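Local coordinates for protein JSC1_58120g3 ([Leptolyngbya] sp. JSC-1, PDB 6XHH) that binds a verdin-type bilin in its GAF domain and probably acts as a cyanobacteriochrome photosensor with a far-red-absorbing dark state, at residues R37-K42 / L143-Q148; A130-F135 / R165-L170; V88-Y93 / R153-A158; I134-K139 / A173-E178. One frame throughout, in Å; residues are numbered along the deposited sequence.

The four interactions build one GAF domain around its central antiparallel sheet. Interaction 1 pairs strand 37-43 with strand 139-148 near the middle of the chain and forms part of the bilin pocket. Interaction 2 lies next to it, with centres about 10 Å apart, and packs strand 128-136 on helix 157-178. Both touch the bilin: S145 of interaction 1 and V131 of interaction 2 meet the same D-ring oxygen, OD. Interaction 4 continues the packing of interaction 2, shares I134 and F135 with it, and has its centre about 11 Å away. Interaction 3 ties the edge strand to the chain leading into the same helix. Its centre is about 27 Å from that of interaction 4.

Interaction 1: R37-K42 / L143-Q148; sequences RVTIYK and LLSAFQ. With M1V (mesobiliverdin IX(alpha)), chain C.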
# COMPACT_ATOMS: atom_id res chain seq x y z
N ARG A 37 -4.07 5.75 -8.13
CA ARG A 37 -4.71 4.57 -7.57
C ARG A 37 -4.22 4.33 -6.16
O ARG A 37 -3.04 4.48 -5.88
CB ARG A 37 -4.45 3.31 -8.41
CG ARG A 37 -5.49 2.24 -8.18
CD ARG A 37 -5.03 0.88 -8.65
NE ARG A 37 -4.71 0.81 -10.08
CZ ARG A 37 -5.61 0.64 -11.05
NH1 ARG A 37 -6.91 0.55 -10.78
NH2 ARG A 37 -5.19 0.54 -12.31
N VAL A 38 -5.15 3.95 -5.28
CA VAL A 38 -4.84 3.40 -3.96
C VAL A 38 -5.65 2.12 -3.81
O VAL A 38 -6.85 2.09 -4.13
CB VAL A 38 -5.14 4.39 -2.82
CG1 VAL A 38 -4.84 3.75 -1.46
CG2 VAL A 38 -4.32 5.64 -2.98
N THR A 39 -5.01 1.06 -3.32
CA THR A 39 -5.65 -0.24 -3.20
C THR A 39 -5.47 -0.82 -1.81
O THR A 39 -4.46 -0.57 -1.12
CB THR A 39 -5.07 -1.27 -4.21
OG1 THR A 39 -3.67 -1.48 -3.95
CG2 THR A 39 -5.25 -0.81 -5.62
N ILE A 40 -6.44 -1.63 -1.42
CA ILE A 40 -6.33 -2.53 -0.28
C ILE A 40 -6.31 -3.95 -0.83
O ILE A 40 -7.21 -4.35 -1.58
CB ILE A 40 -7.48 -2.34 0.72
CG1 ILE A 40 -7.37 -0.94 1.35
CG2 ILE A 40 -7.43 -3.41 1.81
CD1 ILE A 40 -8.67 -0.46 2.01
N TYR A 41 -5.27 -4.70 -0.46
CA TYR A 41 -5.00 -6.03 -0.97
C TYR A 41 -4.90 -6.97 0.21
O TYR A 41 -4.21 -6.67 1.19
CB TYR A 41 -3.70 -5.99 -1.78
CG TYR A 41 -3.02 -7.28 -2.18
CD1 TYR A 41 -2.15 -7.92 -1.30
CD2 TYR A 41 -3.12 -7.76 -3.47
CE1 TYR A 41 -1.45 -9.05 -1.68
CE2 TYR A 41 -2.42 -8.90 -3.87
CZ TYR A 41 -1.58 -9.53 -2.96
OH TYR A 41 -0.89 -10.65 -3.35
N LYS A 42 -5.62 -8.08 0.13
CA LYS A 42 -5.69 -9.04 1.22
C LYS A 42 -4.85 -10.27 0.92
O LYS A 42 -5.01 -10.90 -0.14
CB LYS A 42 -7.14 -9.44 1.47
CG LYS A 42 -7.29 -10.51 2.54
CD LYS A 42 -8.77 -10.78 2.82
CE LYS A 42 -8.88 -11.75 3.99
NZ LYS A 42 -10.28 -12.05 4.41
N LEU A 143 -1.95 -5.55 2.41
CA LEU A 143 -1.14 -4.41 2.02
C LEU A 143 -2.02 -3.25 1.60
O LEU A 143 -3.03 -3.44 0.92
CB LEU A 143 -0.19 -4.78 0.87
CG LEU A 143 0.73 -5.98 1.07
CD1 LEU A 143 1.42 -6.38 -0.23
CD2 LEU A 143 1.75 -5.68 2.15
N LEU A 144 -1.59 -2.05 1.97
CA LEU A 144 -2.15 -0.79 1.47
C LEU A 144 -1.11 -0.18 0.53
O LEU A 144 0.04 0.05 0.93
CB LEU A 144 -2.47 0.16 2.62
CG LEU A 144 -2.86 1.61 2.30
CD1 LEU A 144 -4.19 1.69 1.58
CD2 LEU A 144 -2.91 2.45 3.57
N SER A 145 -1.51 0.03 -0.73
CA SER A 145 -0.61 0.49 -1.78
C SER A 145 -1.10 1.82 -2.33
O SER A 145 -2.29 1.96 -2.66
CB SER A 145 -0.50 -0.54 -2.92
OG SER A 145 -0.05 -1.79 -2.41
N ALA A 146 -0.19 2.76 -2.46
CA ALA A 146 -0.37 4.00 -3.19
C ALA A 146 0.40 3.92 -4.50
O ALA A 146 1.61 3.67 -4.49
CB ALA A 146 0.13 5.18 -2.35
N PHE A 147 -0.29 4.14 -5.62
CA PHE A 147 0.29 3.93 -6.94
C PHE A 147 0.19 5.21 -7.78
O PHE A 147 -0.82 5.92 -7.74
CB PHE A 147 -0.45 2.82 -7.72
CG PHE A 147 -0.31 1.42 -7.14
CD1 PHE A 147 0.92 0.90 -6.76
CD2 PHE A 147 -1.43 0.61 -7.03
CE1 PHE A 147 1.02 -0.41 -6.28
CE2 PHE A 147 -1.34 -0.69 -6.54
CZ PHE A 147 -0.11 -1.19 -6.18
N GLN A 148 1.21 5.47 -8.58
CA GLN A 148 1.07 6.36 -9.71
C GLN A 148 1.26 5.54 -10.98
O GLN A 148 2.14 4.68 -11.05
CB GLN A 148 2.05 7.54 -9.65
CG GLN A 148 1.73 8.70 -10.61
CD GLN A 148 0.53 9.53 -10.19
OE1 GLN A 148 -0.40 9.04 -9.57
NE2 GLN A 148 0.56 10.81 -10.54
OA M1V C . 4.93 -11.29 -9.42
C1A M1V C . 6.12 -11.55 -9.37
NA M1V C . 6.96 -11.06 -8.45
C2A M1V C . 6.81 -12.42 -10.24
CMA M1V C . 6.20 -13.17 -11.40
C3A M1V C . 8.14 -12.47 -9.84
CAA M1V C . 9.25 -13.24 -10.46
CBA M1V C . 9.85 -14.26 -9.50
C4A M1V C . 8.25 -11.57 -8.67
CHA M1V C . 9.40 -11.34 -7.96
C1B M1V C . 9.66 -10.50 -6.79
C2B M1V C . 10.96 -10.36 -6.25
CMB M1V C . 12.21 -11.01 -6.79
C3B M1V C . 10.87 -9.53 -5.18
CAB M1V C . 12.02 -9.08 -4.29
CBB M1V C . 12.37 -7.61 -4.57
CGB M1V C . 12.98 -7.47 -5.95
O2B M1V C . 14.12 -7.95 -6.17
O1B M1V C . 12.38 -6.88 -6.87
NB M1V C . 8.81 -9.78 -6.05
C4B M1V C . 9.50 -9.17 -5.05
CHB M1V C . 9.05 -8.33 -4.03
C1C M1V C . 7.82 -7.68 -3.82
C2C M1V C . 7.67 -6.63 -2.90
CAC M1V C . 8.77 -6.12 -1.99
CBC M1V C . 8.75 -7.13 -0.81
CGC M1V C . 10.00 -7.17 0.05
O2C M1V C . 10.96 -6.39 -0.18
O1C M1V C . 10.11 -7.98 1.00
C3C M1V C . 6.34 -6.22 -2.95
CMC M1V C . 5.75 -5.12 -2.12
NC M1V C . 6.61 -7.90 -4.43
C4C M1V C . 5.69 -7.01 -3.92
CHC M1V C . 4.34 -7.06 -4.38
C1D M1V C . 3.29 -6.20 -4.17
C2D M1V C . 1.94 -6.58 -3.92
CMD M1V C . 1.44 -8.00 -3.79
ND M1V C . 3.34 -4.82 -4.23
C4D M1V C . 2.10 -4.34 -4.00
OD M1V C . 1.84 -3.13 -3.99
C3D M1V C . 1.21 -5.44 -3.80
CAD M1V C . -0.26 -5.36 -3.49
CBD M1V C . -1.02 -5.01 -4.76
O HOH W 1 -2.61 -2.90 -1.98
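Y41 and L143 lie side by side and point the same way on the sheet face that carries the bilin. Y41 CD1 is 4.0 Å from L143 CD1. The Y41 ring turns a face to the chromophore, whose CAD lies 3.6 Å above the ring plane, offset toward the rim. M1V CMD approaches Y41 CZ to 3.5 Å, and Y41 OH bonds to W68 O. An alanine at Y41 would probably open a gap beside the bilin D ring and leave W68 O without its hydroxyl partner. S145 OG, anti to its carbonyl carbon (chi1 -58°), donates to M1V OD at 2.8 Å, and the F147 ring meets the same oxygen with its edge. A water links S145 OG, L143 O and T39 OG1. The R37 guanidinium and F147 ring planes are 76° apart, and R37 CD is 4.0 Å from F147 CD2. R37 NH1 is held by E54 and R61 O. On the other face, V38 CG1 meets L144 CD1 at 3.7 Å. Six backbone hydrogen bonds join these neighbours in the antiparallel GAF-domain sheet, whose Y41 face lines the bilin pocket. Strand 49-56 flanks 37-42, strand 128-136 flanks 143-148, and helix 18-33 covers V38 and I40.

Interaction 2: A130-F135 / R165-L170; sequences AVVAIF and RVADQL. With M1V (mesobiliverdin IX(alpha)), chain C.
A167 CB sits against the strand and overlaps three residues in a row. It is 3.2 Å from A133 O. The short methyl side chain lets the helix come close: the axes of the two segments approach to 6.7 Å and run at 23° to each other. V132 reaches the methyl with CG2, which stands between its own backbone N and carbonyl carbon and lies 3.7 Å from A167 CB. I134 touches the A167 methyl with CG1 and carries its CD1 on to L170. I134 CD1 meets L170 CD1 at 3.9 Å, and the two side chains cross obliquely. L170 also packs on F22 and T25 of helix 18-33, which joins the two helices over this side of the sheet.

Beside this apolar patch lies a polar margin. A water donates to A133 O and to D168 OD1 and accepts from F135 N, so it bridges strand and helix. D168 OD2 takes a salt bridge from R165 NE at 2.9 Å. D168 OD2 lies in the guanidinium plane, and NE meets it on the anti side, well out of the carboxylate plane.

V131 belongs to the other face of the strand. Its CG2 comes within 3.2 Å of M1V OD, so neighbouring residues serve the bilin pocket and the helix interface.

The chemistry is that of a buried apolar seam with a water bridge at its border. R165 probably favours the charged form of D168, which would polarise that water.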
# COMPACT_ATOMS: atom_id res chain seq x y z
N ALA A 130 4.19 3.05 -3.31
CA ALA A 130 4.52 3.08 -1.89
C ALA A 130 3.58 2.08 -1.21
O ALA A 130 2.36 2.22 -1.33
CB ALA A 130 4.36 4.48 -1.29
N VAL A 131 4.14 1.06 -0.57
CA VAL A 131 3.40 -0.12 -0.14
C VAL A 131 3.69 -0.37 1.34
O VAL A 131 4.86 -0.41 1.74
CB VAL A 131 3.74 -1.37 -0.98
CG1 VAL A 131 2.77 -2.53 -0.66
CG2 VAL A 131 3.71 -1.04 -2.49
N VAL A 132 2.64 -0.52 2.15
CA VAL A 132 2.83 -0.72 3.58
C VAL A 132 1.92 -1.84 4.08
O VAL A 132 0.89 -2.15 3.49
CB VAL A 132 2.54 0.55 4.41
CG1 VAL A 132 3.42 1.71 3.94
CG2 VAL A 132 1.05 0.89 4.36
N ALA A 133 2.32 -2.42 5.20
CA ALA A 133 1.63 -3.56 5.77
C ALA A 133 0.35 -3.14 6.49
O ALA A 133 0.31 -2.11 7.17
CB ALA A 133 2.55 -4.30 6.75
N ILE A 134 -0.69 -3.95 6.35
CA ILE A 134 -1.88 -3.85 7.18
C ILE A 134 -1.83 -4.99 8.18
O ILE A 134 -1.86 -6.17 7.78
CB ILE A 134 -3.17 -3.94 6.35
CG1 ILE A 134 -3.29 -2.77 5.38
CG2 ILE A 134 -4.41 -3.92 7.25
CD1 ILE A 134 -4.40 -2.99 4.34
N PHE A 135 -1.73 -4.66 9.47
CA PHE A 135 -1.70 -5.64 10.55
C PHE A 135 -3.04 -5.69 11.27
O PHE A 135 -3.60 -4.66 11.64
CB PHE A 135 -0.59 -5.31 11.55
CG PHE A 135 0.71 -5.88 11.18
CD1 PHE A 135 1.04 -7.18 11.52
CD2 PHE A 135 1.62 -5.13 10.45
CE1 PHE A 135 2.25 -7.72 11.15
CE2 PHE A 135 2.84 -5.67 10.09
CZ PHE A 135 3.15 -6.96 10.43
N ARG A 165 0.27 4.82 9.18
CA ARG A 165 -0.73 5.10 10.20
C ARG A 165 -2.13 4.81 9.70
O ARG A 165 -2.98 4.34 10.46
CB ARG A 165 -0.63 6.56 10.66
CG ARG A 165 0.68 6.94 11.32
CD ARG A 165 0.93 6.15 12.60
NE ARG A 165 1.53 4.85 12.34
CZ ARG A 165 2.77 4.67 11.88
NH1 ARG A 165 3.54 5.71 11.61
NH2 ARG A 165 3.23 3.44 11.69
N VAL A 166 -2.39 5.11 8.42
CA VAL A 166 -3.68 4.76 7.84
C VAL A 166 -3.87 3.25 7.82
O VAL A 166 -4.94 2.74 8.16
CB VAL A 166 -3.79 5.37 6.43
CG1 VAL A 166 -5.06 4.87 5.75
CG2 VAL A 166 -3.81 6.90 6.52
N ALA A 167 -2.82 2.51 7.45
CA ALA A 167 -2.91 1.06 7.48
C ALA A 167 -3.15 0.56 8.90
O ALA A 167 -3.88 -0.42 9.11
CB ALA A 167 -1.63 0.45 6.88
N ASP A 168 -2.54 1.21 9.89
CA ASP A 168 -2.84 0.90 11.29
C ASP A 168 -4.34 1.02 11.56
O ASP A 168 -4.94 0.14 12.18
CB ASP A 168 -2.06 1.84 12.21
CG ASP A 168 -0.59 1.48 12.31
OD1 ASP A 168 -0.20 0.37 11.91
OD2 ASP A 168 0.17 2.33 12.82
N GLN A 169 -4.95 2.12 11.11
CA GLN A 169 -6.38 2.33 11.31
C GLN A 169 -7.20 1.25 10.61
O GLN A 169 -8.16 0.72 11.18
CB GLN A 169 -6.78 3.71 10.82
CG GLN A 169 -6.19 4.84 11.63
CD GLN A 169 -6.38 4.63 13.12
OE1 GLN A 169 -7.51 4.59 13.60
NE2 GLN A 169 -5.28 4.47 13.84
N LEU A 170 -6.83 0.91 9.38
CA LEU A 170 -7.47 -0.20 8.68
C LEU A 170 -7.36 -1.48 9.49
O LEU A 170 -8.34 -2.21 9.66
CB LEU A 170 -6.83 -0.39 7.31
CG LEU A 170 -7.21 0.60 6.21
CD1 LEU A 170 -6.36 0.32 4.98
CD2 LEU A 170 -8.70 0.48 5.87
OA M1V C . 4.93 -11.29 -9.42
C1A M1V C . 6.12 -11.55 -9.37
NA M1V C . 6.96 -11.06 -8.45
C2A M1V C . 6.81 -12.42 -10.24
CMA M1V C . 6.20 -13.17 -11.40
C3A M1V C . 8.14 -12.47 -9.84
CAA M1V C . 9.25 -13.24 -10.46
CBA M1V C . 9.85 -14.26 -9.50
C4A M1V C . 8.25 -11.57 -8.67
CHA M1V C . 9.40 -11.34 -7.96
C1B M1V C . 9.66 -10.50 -6.79
C2B M1V C . 10.96 -10.36 -6.25
CMB M1V C . 12.21 -11.01 -6.79
C3B M1V C . 10.87 -9.53 -5.18
CAB M1V C . 12.02 -9.08 -4.29
CBB M1V C . 12.37 -7.61 -4.57
CGB M1V C . 12.98 -7.47 -5.95
O2B M1V C . 14.12 -7.95 -6.17
O1B M1V C . 12.38 -6.88 -6.87
NB M1V C . 8.81 -9.78 -6.05
C4B M1V C . 9.50 -9.17 -5.05
CHB M1V C . 9.05 -8.33 -4.03
C1C M1V C . 7.82 -7.68 -3.82
C2C M1V C . 7.67 -6.63 -2.90
CAC M1V C . 8.77 -6.12 -1.99
CBC M1V C . 8.75 -7.13 -0.81
CGC M1V C . 10.00 -7.17 0.05
O2C M1V C . 10.96 -6.39 -0.18
O1C M1V C . 10.11 -7.98 1.00
C3C M1V C . 6.34 -6.22 -2.95
CMC M1V C . 5.75 -5.12 -2.12
NC M1V C . 6.61 -7.90 -4.43
C4C M1V C . 5.69 -7.01 -3.92
CHC M1V C . 4.34 -7.06 -4.38
C1D M1V C . 3.29 -6.20 -4.17
C2D M1V C . 1.94 -6.58 -3.92
CMD M1V C . 1.44 -8.00 -3.79
ND M1V C . 3.34 -4.82 -4.23
C4D M1V C . 2.10 -4.34 -4.00
OD M1V C . 1.84 -3.13 -3.99
C3D M1V C . 1.21 -5.44 -3.80
CAD M1V C . -0.26 -5.36 -3.49
CBD M1V C . -1.02 -5.01 -4.76
O HOH W 2 -0.65 -1.85 9.94

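Interaction 3: V88-Y93 / R153-A158; sequences VVDDIY and RHWDEA. With EDO (1,2-ethanediol), chain E.
D90 reaches H154 and W155 with its two carboxylate oxygens, its CG anti to the carbonyl carbon (chi1 -71°). H154 ND1 donates to D90 OD2 at 2.8 Å, nearly straight at 168°. The oxygen lies in the imidazole plane; ND1 meets it on the syn side, somewhat out of the carboxylate plane. The two planes are 84° apart. W155 N donates to D90 OD1 at 3.1 Å from above the carboxylate plane. A water also donates to D90 OD1 and to W155 O. The backbone adds R153 N to D90 O at 3.1 Å. W155 NE1 donates to V89 O at 3.2 Å, with the donor above the carbonyl plane. V89 O has a second partner in S128 OG.

Further out, V88 CG1 meets W155 CB at 3.7 Å. R153 CD lies 3.8 Å above one face of the indole. The R153 guanidinium bonds to F33 O and E159, and R153 NE also holds a 1,2-ethanediol, probably from the crystallisation liquor. The indole rests on A130 and A146 of the sheet.

D90 thus ties the corner after V89 to the chain entering helix 157-178, where D156 is the N-cap. Its negative charge would probably favour a protonated H154.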
# COMPACT_ATOMS: atom_id res chain seq x y z
N VAL A 88 9.14 1.35 -0.92
CA VAL A 88 9.00 2.72 -1.42
C VAL A 88 9.76 2.84 -2.73
O VAL A 88 10.99 2.74 -2.74
CB VAL A 88 9.52 3.74 -0.40
CG1 VAL A 88 9.28 5.16 -0.91
CG2 VAL A 88 8.89 3.51 0.98
N VAL A 89 9.04 3.05 -3.83
CA VAL A 89 9.64 3.06 -5.17
C VAL A 89 9.13 4.27 -5.95
O VAL A 89 7.99 4.26 -6.46
CB VAL A 89 9.35 1.76 -5.92
CG1 VAL A 89 9.99 1.80 -7.32
CG2 VAL A 89 9.87 0.57 -5.11
N ASP A 90 9.96 5.31 -6.08
CA ASP A 90 9.57 6.47 -6.88
C ASP A 90 9.29 6.08 -8.33
O ASP A 90 8.34 6.56 -8.94
CB ASP A 90 10.67 7.53 -6.87
CG ASP A 90 10.82 8.22 -5.54
OD1 ASP A 90 10.16 7.80 -4.57
OD2 ASP A 90 11.57 9.22 -5.48
N ASP A 91 10.15 5.22 -8.88
CA ASP A 91 10.18 4.92 -10.31
C ASP A 91 10.52 3.44 -10.42
O ASP A 91 11.62 3.05 -10.04
CB ASP A 91 11.24 5.79 -10.99
CG ASP A 91 11.31 5.60 -12.50
OD1 ASP A 91 10.95 4.53 -13.00
OD2 ASP A 91 11.78 6.54 -13.17
N ILE A 92 9.59 2.61 -10.91
CA ILE A 92 9.82 1.17 -10.92
C ILE A 92 11.03 0.77 -11.75
O ILE A 92 11.54 -0.35 -11.62
CB ILE A 92 8.57 0.39 -11.41
CG1 ILE A 92 8.27 0.67 -12.88
CG2 ILE A 92 7.38 0.65 -10.49
CD1 ILE A 92 7.24 -0.33 -13.46
N TYR A 93 11.52 1.65 -12.62
CA TYR A 93 12.68 1.33 -13.44
C TYR A 93 13.98 1.75 -12.80
O TYR A 93 15.05 1.43 -13.33
CB TYR A 93 12.54 1.97 -14.82
CG TYR A 93 11.28 1.54 -15.52
CD1 TYR A 93 11.04 0.20 -15.81
CD2 TYR A 93 10.30 2.46 -15.86
CE1 TYR A 93 9.87 -0.21 -16.45
CE2 TYR A 93 9.14 2.06 -16.49
CZ TYR A 93 8.93 0.73 -16.77
OH TYR A 93 7.78 0.34 -17.41
N ARG A 153 6.68 9.12 -9.36
CA ARG A 153 6.31 10.13 -8.38
C ARG A 153 7.22 9.94 -7.19
O ARG A 153 7.47 8.80 -6.78
CB ARG A 153 4.86 10.00 -7.96
CG ARG A 153 4.41 11.07 -6.98
CD ARG A 153 3.34 10.50 -6.10
NE ARG A 153 2.56 11.49 -5.36
CZ ARG A 153 2.82 11.88 -4.12
NH1 ARG A 153 3.90 11.45 -3.49
NH2 ARG A 153 2.00 12.73 -3.52
N HIS A 154 7.71 11.05 -6.65
CA HIS A 154 8.60 10.99 -5.49
C HIS A 154 7.78 10.80 -4.22
O HIS A 154 6.82 11.54 -3.98
CB HIS A 154 9.42 12.27 -5.41
CG HIS A 154 10.20 12.38 -4.15
ND1 HIS A 154 11.16 11.46 -3.78
CD2 HIS A 154 10.20 13.32 -3.18
CE1 HIS A 154 11.70 11.82 -2.63
NE2 HIS A 154 11.13 12.95 -2.24
N TRP A 155 8.16 9.81 -3.42
CA TRP A 155 7.55 9.58 -2.11
C TRP A 155 8.47 10.11 -1.02
O TRP A 155 9.64 9.75 -0.98
CB TRP A 155 7.28 8.08 -1.87
CG TRP A 155 6.53 7.40 -2.99
CD1 TRP A 155 7.07 6.61 -3.97
CD2 TRP A 155 5.12 7.48 -3.26
NE1 TRP A 155 6.07 6.18 -4.84
CE2 TRP A 155 4.87 6.70 -4.42
CE3 TRP A 155 4.05 8.13 -2.64
CZ2 TRP A 155 3.59 6.55 -4.97
CZ3 TRP A 155 2.76 7.97 -3.19
CH2 TRP A 155 2.55 7.18 -4.35
N ASP A 156 7.95 10.97 -0.14
CA ASP A 156 8.78 11.39 0.98
C ASP A 156 8.41 10.60 2.23
O ASP A 156 7.38 9.92 2.29
CB ASP A 156 8.72 12.91 1.22
CG ASP A 156 7.34 13.42 1.59
OD1 ASP A 156 6.62 12.77 2.39
OD2 ASP A 156 7.00 14.53 1.14
N GLU A 157 9.27 10.67 3.25
CA GLU A 157 9.08 9.75 4.36
C GLU A 157 7.85 10.12 5.19
O GLU A 157 7.24 9.24 5.80
CB GLU A 157 10.34 9.65 5.21
CG GLU A 157 10.84 10.90 5.85
CD GLU A 157 12.12 10.63 6.64
OE1 GLU A 157 13.14 10.22 6.02
OE2 GLU A 157 12.10 10.80 7.88
N ALA A 158 7.46 11.40 5.21
CA ALA A 158 6.22 11.77 5.89
C ALA A 158 5.00 11.12 5.23
O ALA A 158 4.06 10.72 5.92
CB ALA A 158 6.07 13.29 5.92
C1 EDO E . 1.84 14.17 -7.51
O1 EDO E . 0.73 13.45 -6.93
C2 EDO E . 1.48 14.64 -8.92
O2 EDO E . 0.16 15.22 -8.90
O HOH W 3 11.56 8.14 -2.15

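Interaction 4: I134-K139 / A173-E178; sequences IFQGQK and AIQQAE. With EDO (1,2-ethanediol), chain F.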
# COMPACT_ATOMS: atom_id res chain seq x y z
N ILE A 134 -0.69 -3.95 6.35
CA ILE A 134 -1.88 -3.85 7.18
C ILE A 134 -1.83 -4.99 8.18
O ILE A 134 -1.86 -6.17 7.78
CB ILE A 134 -3.17 -3.94 6.35
CG1 ILE A 134 -3.29 -2.77 5.38
CG2 ILE A 134 -4.41 -3.92 7.25
CD1 ILE A 134 -4.40 -2.99 4.34
N PHE A 135 -1.73 -4.66 9.47
CA PHE A 135 -1.70 -5.64 10.55
C PHE A 135 -3.04 -5.69 11.27
O PHE A 135 -3.60 -4.66 11.64
CB PHE A 135 -0.59 -5.31 11.55
CG PHE A 135 0.71 -5.88 11.18
CD1 PHE A 135 1.04 -7.18 11.52
CD2 PHE A 135 1.62 -5.13 10.45
CE1 PHE A 135 2.25 -7.72 11.15
CE2 PHE A 135 2.84 -5.67 10.09
CZ PHE A 135 3.15 -6.96 10.43
N GLN A 136 -3.54 -6.90 11.47
CA GLN A 136 -4.71 -7.16 12.30
C GLN A 136 -4.17 -7.70 13.61
O GLN A 136 -3.82 -8.88 13.70
CB GLN A 136 -5.64 -8.15 11.63
CG GLN A 136 -6.79 -8.65 12.49
CD GLN A 136 -7.40 -9.91 11.93
OE1 GLN A 136 -7.14 -10.27 10.78
NE2 GLN A 136 -8.21 -10.60 12.73
N GLY A 137 -4.10 -6.85 14.63
CA GLY A 137 -3.31 -7.22 15.80
C GLY A 137 -1.86 -7.31 15.38
O GLY A 137 -1.32 -6.40 14.73
N GLN A 138 -1.20 -8.41 15.74
CA GLN A 138 0.15 -8.66 15.24
C GLN A 138 0.14 -9.68 14.09
O GLN A 138 1.17 -10.30 13.81
CB GLN A 138 1.07 -9.09 16.39
CG GLN A 138 2.59 -8.91 16.09
CD GLN A 138 3.39 -8.13 17.16
OE1 GLN A 138 3.10 -6.97 17.45
NE2 GLN A 138 4.44 -8.76 17.71
N LYS A 139 -0.99 -9.84 13.41
CA LYS A 139 -1.08 -10.72 12.25
C LYS A 139 -1.03 -9.89 10.97
O LYS A 139 -1.84 -8.97 10.79
CB LYS A 139 -2.36 -11.56 12.29
CG LYS A 139 -2.66 -12.30 11.00
CD LYS A 139 -4.09 -12.07 10.54
CE LYS A 139 -4.36 -12.69 9.19
NZ LYS A 139 -4.30 -14.18 9.24
N ALA A 173 -9.70 -1.50 12.35
CA ALA A 173 -11.06 -1.73 11.87
C ALA A 173 -11.28 -3.20 11.51
O ALA A 173 -12.35 -3.76 11.80
CB ALA A 173 -11.34 -0.83 10.67
N ILE A 174 -10.29 -3.84 10.89
CA ILE A 174 -10.41 -5.26 10.56
C ILE A 174 -10.46 -6.09 11.83
O ILE A 174 -11.22 -7.06 11.92
CB ILE A 174 -9.24 -5.70 9.66
CG1 ILE A 174 -9.29 -4.98 8.31
CG2 ILE A 174 -9.27 -7.21 9.44
CD1 ILE A 174 -7.92 -4.90 7.64
N GLN A 175 -9.62 -5.75 12.81
CA GLN A 175 -9.62 -6.47 14.08
C GLN A 175 -10.97 -6.36 14.76
O GLN A 175 -11.52 -7.36 15.23
CB GLN A 175 -8.50 -5.92 14.96
CG GLN A 175 -8.25 -6.68 16.25
CD GLN A 175 -7.14 -6.05 17.06
OE1 GLN A 175 -7.13 -4.84 17.28
NE2 GLN A 175 -6.18 -6.86 17.50
N GLN A 176 -11.53 -5.14 14.80
CA GLN A 176 -12.81 -4.93 15.47
C GLN A 176 -13.95 -5.60 14.72
O GLN A 176 -14.93 -6.04 15.34
CB GLN A 176 -13.07 -3.44 15.64
CG GLN A 176 -14.39 -3.09 16.32
CD GLN A 176 -14.43 -3.49 17.78
OE1 GLN A 176 -13.40 -3.78 18.38
NE2 GLN A 176 -15.63 -3.52 18.35
N ALA A 177 -13.85 -5.70 13.39
CA ALA A 177 -14.88 -6.40 12.63
C ALA A 177 -14.79 -7.91 12.85
O ALA A 177 -15.82 -8.60 12.87
CB ALA A 177 -14.74 -6.07 11.14
N GLU A 178 -13.58 -8.44 13.01
CA GLU A 178 -13.44 -9.86 13.30
C GLU A 178 -13.87 -10.20 14.72
O GLU A 178 -14.31 -11.32 14.99
CB GLU A 178 -11.99 -10.30 13.07
CG GLU A 178 -11.71 -10.75 11.66
CD GLU A 178 -11.84 -12.25 11.50
OE1 GLU A 178 -10.89 -12.97 11.87
OE2 GLU A 178 -12.90 -12.71 11.02
C1 EDO F . 0.59 -5.35 17.43
O1 EDO F . 1.59 -4.45 16.95
C2 EDO F . -0.75 -4.62 17.45
O2 EDO F . -1.66 -5.31 18.30
O HOH W 4 -9.36 -9.65 15.43
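Q136 reaches from the end of its strand across to I174, Q175 and E178 on the helix. CG stands anti to the backbone N (chi1 171°), and the chain beyond it is extended. From CB, the first atom to meet the helix is CG: Q136 CG is 3.9 Å from Q175 CA. Q136 CD and OE1 then pass the I174 methyl, with OE1 4.0 Å from I174 CG2. At the tip, Q136 NE2 is 3.7 Å from E178 CG. The same nitrogen donates to a water at 3.1 Å, and this water donates to Q175 O. An alanine at Q136 would probably open a gap over I174 and E178 and leave that water without its amide partner.

Q175 crosses Q136 at a slant, its amide plane 88° from that of Q136, and brings NE2 to the turn. Its NE2 is 3.4 Å from G137 CA. G137 is second in the type II' turn from Q136 to K139 and has positive phi, which favours glycine. Deeper in, I134 turns its CG2 branch to I174 CD1 at 3.7 Å, and the two side chains cross at about a right angle. W141 packs on I134, Q136 and I174.

The contact grades from an apolar pair at its base to the polar side chains of Q136, Q175 and E178 at the outer end. There the side chains meet by van der Waals contact, and the water carries the polar link from Q136 NE2 to Q175 O.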